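Local atomic coordinates of ketosynthase (Streptomyces sp. MSC090213JE08, PDB entry 6KXD), a protein that probably catalyses the condensation of acyl and malonyl units carried on acyl carrier protein, extending the chain in a highly reducing type II polyketide synthase. Residues Val106-Gly110 with Ser176-Gly180. Residues are numbered along the deposited sequence; the frame is centred on the assembly and turned at random.
Sequences VITVG and SVGYG
The hydroxyl of S176 lies among several polar groups: OG is 3.4 Å from T108 OG1 across the contact, a long, weak hydrogen bond at most, and is also hydrogen-bonded to A172 O one helical turn back and weakly to G195 O. T108 OG1 in turn is hydrogen-bonded to T164 O. The amide of the strand's last residue is near as well, G110 N to S176 OG 3.3 Å, but at too poor an angle to bond. T108 OG1 stands anti to the backbone N (chi1 176°), which sets OG1 near S176 OG and places CG2 3.2 Å from S176 O, the acceptor of the helical hydrogen bond from G180 N (2.9 Å). T108 CG2 also comes to the edge of the Y179 ring, near its plane, 4.2 Å from Y179 CD2. Two residues earlier on the strand, V106 CG1 meets that ring obliquely, 3.9 Å from Y179 CD2. Y179 OH is hydrogen-bonded with E162 OE2, and the ring meets Y187 of the neighbouring subunit, so the contact reaches the dimer interface. I107 and V109 face away from this helix and pack on helix 147-156. Strand and helix run nearly antiparallel (164°), their axes 8.0 Å apart. In this buried contact helix 172-185 packs on strand 105-110, which pairs in parallel with strands 161-166 and 191-198, in the layered alpha-beta core of the thiolase fold.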
ATOM      1  N   VAL A 106       0.803 -11.847   9.109  1.00 40.67           N
ATOM      2  CA  VAL A 106       0.777 -10.684   8.329  1.00 40.12           C
ATOM      3  C   VAL A 106      -0.624 -10.616   7.702  1.00 39.66           C
ATOM      4  O   VAL A 106      -1.113 -11.610   7.204  1.00 40.69           O
ATOM      5  CB  VAL A 106       1.916 -10.679   7.293  1.00 43.39           C
ATOM      6  CG1 VAL A 106       1.677  -9.670   6.180  1.00 52.12           C
ATOM      7  CG2 VAL A 106       3.254 -10.419   7.955  1.00 41.74           C
ATOM      8  N   ILE A 107      -1.222  -9.419   7.721  1.00 37.31           N
ATOM      9  CA  ILE A 107      -2.456  -9.131   7.020  1.00 36.54           C
ATOM     10  C   ILE A 107      -2.156  -7.969   6.089  1.00 36.13           C
ATOM     11  O   ILE A 107      -1.837  -6.913   6.549  1.00 37.56           O
ATOM     12  CB  ILE A 107      -3.583  -8.771   7.990  1.00 39.18           C
ATOM     13  CG1 ILE A 107      -3.896  -9.916   8.949  1.00 41.66           C
ATOM     14  CG2 ILE A 107      -4.811  -8.302   7.217  1.00 41.63           C
ATOM     15  CD1 ILE A 107      -4.937  -9.546   9.981  1.00 42.32           C
ATOM     16  N   THR A 108      -2.228  -8.221   4.802  1.00 38.26           N
ATOM     17  CA  THR A 108      -1.825  -7.223   3.835  1.00 35.93           C
ATOM     18  C   THR A 108      -2.897  -7.213   2.752  1.00 37.45           C
ATOM     19  O   THR A 108      -3.159  -8.248   2.124  1.00 40.11           O
ATOM     20  CB  THR A 108      -0.376  -7.460   3.411  1.00 46.41           C
ATOM     21  OG1 THR A 108      -0.036  -6.522   2.392  1.00 55.23           O
ATOM     22  CG2 THR A 108      -0.151  -8.866   2.931  1.00 50.95           C
ATOM     23  N   VAL A 109      -3.581  -6.064   2.704  1.00 38.26           N
ATOM     24  CA  VAL A 109      -4.683  -5.793   1.857  1.00 37.25           C
ATOM     25  C   VAL A 109      -4.252  -4.692   0.899  1.00 36.05           C
ATOM     26  O   VAL A 109      -3.862  -3.625   1.309  1.00 37.18           O
ATOM     27  CB  VAL A 109      -5.935  -5.352   2.623  1.00 42.82           C
ATOM     28  CG1 VAL A 109      -7.058  -5.070   1.648  1.00 47.55           C
ATOM     29  CG2 VAL A 109      -6.367  -6.403   3.633  1.00 48.42           C
ATOM     30  N   GLY A 110      -4.413  -4.973  -0.378  1.00 36.83           N
ATOM     31  CA  GLY A 110      -4.161  -4.003  -1.410  1.00 38.94           C
ATOM     32  C   GLY A 110      -5.381  -3.147  -1.643  1.00 38.39           C
ATOM     33  O   GLY A 110      -6.494  -3.609  -1.477  1.00 39.40           O
ATOM     34  N   SER A 176       0.529  -7.771  -2.351  1.00 39.46           N
ATOM     35  CA  SER A 176       0.153  -8.216  -1.007  1.00 37.76           C
ATOM     36  C   SER A 176       0.443  -9.712  -0.841  1.00 39.40           C
ATOM     37  O   SER A 176       0.966 -10.123   0.182  1.00 38.59           O
ATOM     38  CB  SER A 176      -1.305  -7.859  -0.731  1.00 39.74           C
ATOM     39  OG  SER A 176      -1.497  -6.455  -0.644  1.00 39.63           O
ATOM     40  N   VAL A 177       0.068 -10.527  -1.844  1.00 38.78           N
ATOM     41  CA  VAL A 177       0.322 -11.944  -1.834  1.00 40.43           C
ATOM     42  C   VAL A 177       1.836 -12.172  -1.789  1.00 39.71           C
ATOM     43  O   VAL A 177       2.326 -12.995  -1.020  1.00 40.50           O
ATOM     44  CB  VAL A 177      -0.324 -12.647  -3.052  1.00 39.99           C
ATOM     45  CG1 VAL A 177       0.132 -14.080  -3.166  1.00 47.23           C
ATOM     46  CG2 VAL A 177      -1.846 -12.597  -3.022  1.00 42.11           C
ATOM     47  N   GLY A 178       2.567 -11.426  -2.614  1.00 40.54           N
ATOM     48  CA  GLY A 178       4.010 -11.507  -2.657  1.00 41.83           C
ATOM     49  C   GLY A 178       4.634 -11.168  -1.316  1.00 40.68           C
ATOM     50  O   GLY A 178       5.548 -11.852  -0.851  1.00 41.71           O
ATOM     51  N   TYR A 179       4.082 -10.155  -0.637  1.00 38.94           N
ATOM     52  CA  TYR A 179       4.573  -9.790   0.663  1.00 39.77           C
ATOM     53  C   TYR A 179       4.305 -10.901   1.670  1.00 39.76           C
ATOM     54  O   TYR A 179       5.151 -11.221   2.521  1.00 40.84           O
ATOM     55  CB  TYR A 179       3.968  -8.478   1.159  1.00 36.63           C
ATOM     56  CG  TYR A 179       4.625  -8.007   2.429  1.00 37.87           C
ATOM     57  CD1 TYR A 179       6.012  -7.936   2.517  1.00 37.61           C
ATOM     58  CD2 TYR A 179       3.892  -7.723   3.563  1.00 41.80           C
ATOM     59  CE1 TYR A 179       6.644  -7.511   3.676  1.00 39.79           C
ATOM     60  CE2 TYR A 179       4.513  -7.275   4.722  1.00 43.51           C
ATOM     61  CZ  TYR A 179       5.893  -7.176   4.779  1.00 42.50           C
ATOM     62  OH  TYR A 179       6.537  -6.745   5.901  1.00 42.45           O
ATOM     63  N   GLY A 180       3.124 -11.490   1.588  1.00 36.65           N
ATOM     64  CA  GLY A 180       2.830 -12.662   2.410  1.00 42.30           C
ATOM     65  C   GLY A 180       3.855 -13.746   2.161  1.00 41.49           C
ATOM     66  O   GLY A 180       4.333 -14.357   3.073  1.00 41.50           O
TER